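Local coordinates for putative sugar ABC transport system, substrate-binding protein (Bordetella parapertussis, PDB 5IX8) that probably binds a sugar in the periplasm as the solute-binding component of an ABC transport system, at residues S86-D94 with P108-F116. Residues are numbered along the deposited sequence; the frame is centred on the assembly and turned at random.
Sequences SGYDPVVAD and PVNSDKIAF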
loop_
_atom_site.group_PDB
_atom_site.type_symbol
_atom_site.label_atom_id
_atom_site.label_comp_id
_atom_site.label_asym_id
_atom_site.label_seq_id
_atom_site.Cartn_x
_atom_site.Cartn_y
_atom_site.Cartn_z
ATOM N N SER A 86 -5.356 1.307 14.542
ATOM C CA SER A 86 -5.594 2.022 15.791
ATOM C C SER A 86 -4.519 1.729 16.830
ATOM O O SER A 86 -3.854 0.688 16.808
ATOM C CB SER A 86 -6.981 1.681 16.359
ATOM O OG SER A 86 -8.012 2.135 15.482
ATOM N N GLY A 87 -4.364 2.677 17.746
ATOM C CA GLY A 87 -3.500 2.538 18.900
ATOM C C GLY A 87 -2.215 3.356 18.874
ATOM O O GLY A 87 -1.448 3.288 19.842
ATOM N N TYR A 88 -1.937 4.094 17.798
ATOM C CA TYR A 88 -0.693 4.847 17.664
ATOM C C TYR A 88 -0.819 6.298 18.094
ATOM O O TYR A 88 0.195 6.998 18.140
ATOM C CB TYR A 88 -0.188 4.804 16.207
ATOM C CG TYR A 88 0.336 3.433 15.845
ATOM C CD1 TYR A 88 -0.537 2.389 15.566
ATOM C CD2 TYR A 88 1.704 3.181 15.788
ATOM C CE1 TYR A 88 -0.082 1.149 15.232
ATOM C CE2 TYR A 88 2.182 1.904 15.446
ATOM C CZ TYR A 88 1.277 0.898 15.193
ATOM O OH TYR A 88 1.711 -0.350 14.866
ATOM N N ASP A 89 -2.020 6.787 18.401
ATOM C CA ASP A 89 -2.091 8.206 18.742
ATOM C C ASP A 89 -1.239 8.541 19.968
ATOM O O ASP A 89 -0.541 9.565 19.924
ATOM C CB ASP A 89 -3.549 8.651 18.917
ATOM C CG ASP A 89 -3.701 10.160 18.970
ATOM O OD1 ASP A 89 -3.445 10.820 17.954
ATOM O OD2 ASP A 89 -4.093 10.685 20.036
ATOM N N PRO A 90 -1.206 7.746 21.050
ATOM C CA PRO A 90 -0.346 8.136 22.191
ATOM C C PRO A 90 1.118 8.258 21.834
ATOM O O PRO A 90 1.786 9.192 22.304
ATOM C CB PRO A 90 -0.582 7.023 23.224
ATOM C CG PRO A 90 -1.951 6.516 22.888
ATOM C CD PRO A 90 -2.045 6.576 21.381
ATOM N N VAL A 91 1.652 7.344 21.026
ATOM C CA VAL A 91 3.074 7.431 20.718
ATOM C C VAL A 91 3.346 8.564 19.743
ATOM O O VAL A 91 4.377 9.234 19.838
ATOM C CB VAL A 91 3.637 6.088 20.209
ATOM C CG1 VAL A 91 3.083 5.688 18.856
ATOM C CG2 VAL A 91 5.147 6.161 20.154
ATOM N N VAL A 92 2.436 8.814 18.801
ATOM C CA VAL A 92 2.619 9.969 17.912
ATOM C C VAL A 92 2.598 11.253 18.726
ATOM O O VAL A 92 3.415 12.164 18.519
ATOM C CB VAL A 92 1.543 9.979 16.807
ATOM C CG1 VAL A 92 1.610 11.277 15.967
ATOM C CG2 VAL A 92 1.682 8.767 15.871
ATOM N N ALA A 93 1.677 11.336 19.688
ATOM C CA ALA A 93 1.589 12.516 20.530
ATOM C C ALA A 93 2.851 12.687 21.366
ATOM O O ALA A 93 3.338 13.810 21.553
ATOM C CB ALA A 93 0.363 12.387 21.422
ATOM N N ASP A 94 3.393 11.582 21.869
ATOM C CA ASP A 94 4.611 11.626 22.672
ATOM C C ASP A 94 5.811 12.076 21.848
ATOM O O ASP A 94 6.630 12.885 22.311
ATOM C CB ASP A 94 4.862 10.244 23.260
ATOM C CG ASP A 94 6.124 10.188 24.092
ATOM O OD1 ASP A 94 6.343 11.103 24.919
ATOM O OD2 ASP A 94 6.888 9.225 23.943
ATOM N N PRO A 108 -3.220 4.327 5.670
ATOM C CA PRO A 108 -3.746 5.224 6.711
ATOM C C PRO A 108 -3.389 4.761 8.124
ATOM O O PRO A 108 -3.298 3.561 8.408
ATOM C CB PRO A 108 -5.265 5.140 6.528
ATOM C CG PRO A 108 -5.501 4.527 5.226
ATOM C CD PRO A 108 -4.294 3.685 4.892
ATOM N N VAL A 109 -3.226 5.727 9.032
ATOM C CA VAL A 109 -3.139 5.419 10.454
ATOM C C VAL A 109 -4.152 6.288 11.203
ATOM O O VAL A 109 -4.437 7.437 10.824
ATOM C CB VAL A 109 -1.686 5.598 10.979
ATOM C CG1 VAL A 109 -1.211 7.025 10.837
ATOM C CG2 VAL A 109 -1.529 5.102 12.406
ATOM N N ASN A 110 -4.705 5.731 12.285
ATOM C CA ASN A 110 -5.780 6.383 13.031
ATOM C C ASN A 110 -5.210 7.327 14.089
ATOM O O ASN A 110 -5.288 7.085 15.299
ATOM C CB ASN A 110 -6.659 5.318 13.665
ATOM C CG ASN A 110 -7.980 5.854 14.114
ATOM O OD1 ASN A 110 -8.405 6.947 13.716
ATOM N ND2 ASN A 110 -8.641 5.097 14.973
ATOM N N SER A 111 -4.641 8.431 13.626
ATOM C CA SER A 111 -4.148 9.453 14.548
ATOM C C SER A 111 -4.227 10.806 13.870
ATOM O O SER A 111 -3.594 11.005 12.831
ATOM C CB SER A 111 -2.707 9.175 14.985
ATOM O OG SER A 111 -2.177 10.279 15.689
ATOM N N ASP A 112 -4.972 11.745 14.468
ATOM C CA ASP A 112 -5.028 13.086 13.884
ATOM C C ASP A 112 -3.860 13.965 14.295
ATOM O O ASP A 112 -3.882 15.173 13.998
ATOM C CB ASP A 112 -6.359 13.774 14.215
ATOM C CG ASP A 112 -6.571 13.981 15.710
ATOM O OD1 ASP A 112 -5.629 13.874 16.504
ATOM O OD2 ASP A 112 -7.716 14.287 16.092
ATOM N N LYS A 113 -2.855 13.387 14.965
ATOM C CA LYS A 113 -1.636 14.105 15.335
ATOM C C LYS A 113 -0.482 13.866 14.353
ATOM O O LYS A 113 0.593 14.435 14.525
ATOM C CB LYS A 113 -1.234 13.729 16.762
ATOM C CG LYS A 113 -2.256 14.253 17.786
ATOM C CD LYS A 113 -1.958 13.760 19.181
ATOM C CE LYS A 113 -3.085 14.115 20.182
ATOM N NZ LYS A 113 -4.424 13.482 19.834
ATOM N N ILE A 114 -0.689 13.019 13.342
ATOM C CA ILE A 114 0.228 12.894 12.213
ATOM C C ILE A 114 0.398 14.247 11.548
ATOM O O ILE A 114 -0.571 15.005 11.388
ATOM C CB ILE A 114 -0.339 11.851 11.230
ATOM C CG1 ILE A 114 -0.359 10.450 11.857
ATOM C CG2 ILE A 114 0.380 11.877 9.864
ATOM C CD1 ILE A 114 1.044 9.782 11.999
ATOM N N ALA A 115 1.644 14.575 11.180
ATOM C CA ALA A 115 1.908 15.870 10.542
ATOM C C ALA A 115 1.357 15.908 9.123
ATOM O O ALA A 115 0.604 16.829 8.761
ATOM C CB ALA A 115 3.409 16.174 10.556
ATOM N N PHE A 116 1.702 14.897 8.312
ATOM C CA PHE A 116 1.117 14.727 6.985
ATOM C C PHE A 116 1.403 13.304 6.541
ATOM O O PHE A 116 2.166 12.571 7.175
ATOM C CB PHE A 116 1.660 15.735 5.942
ATOM C CG PHE A 116 3.133 15.584 5.656
ATOM C CD1 PHE A 116 4.076 16.248 6.435
ATOM C CD2 PHE A 116 3.577 14.736 4.650
ATOM C CE1 PHE A 116 5.451 16.089 6.177
ATOM C CE2 PHE A 116 4.929 14.610 4.368
ATOM C CZ PHE A 116 5.870 15.262 5.141
HETATM O O HOH W 1 -6.326 5.122 17.336
HETATM O O HOH W 2 -3.479 4.819 15.463
#
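Both carboxylate oxygens of Asp89, on helix 89-97, are gripped by the loop 108-116. Ser111 OG donates to Asp89 OD1 over 2.7 Å, meeting the anti lone pair that faces away from OD2. Lys113 NZ reaches Asp89 OD2 at 2.8 Å on its syn side, a salt bridge that, with the hydroxyl bond, should fix the rotation of the carboxylate. The lysine chain runs extended across the aspartate at about a right angle and bends only at its end (chi4 62°), which turns the ammonium onto OD2; on the way its CD lies 3.5 Å from Ala93 CB, where a small methyl allows close passage. The same ammonium forms a longer salt bridge with Asp112 OD1, and probably offsets the repulsion between the two acids.

Ser111 suits its place because its hydroxyl works both ways: while donating a hydrogen bond to Asp89, it accepts one from Lys113 N in an ST turn, within the type I turn 111-114. Beside this polar cluster Val92 supplies apolar contact: its CG1, anti to the backbone N (chi1 173°), lies 3.8 Å from Lys113 CB, while CG2 meets Ile114 CD1. Further along, Tyr88 CB rests on Val109 CG2.

Nearer Ser86 the link is more hydrated. Asn110 ND2 donates to Ser86 OG at 3.1 Å, with the oxygen close to the amide plane. The carbonyl oxygen of Asn110, the central residue of an inverse gamma turn, accepts from two waters, one bound by Gly87 N and the other, weakly bonded to the carbonyl, by Tyr88 N. Gly87 fits its positive phi (108°), where a side chain would strike the preceding carbonyl.

Helix 89-97 is thus tied to the loop joining neighbouring parallel strands 101-105 and 116-119, within one of the two alpha/beta lobes characteristic of periplasmic binding proteins.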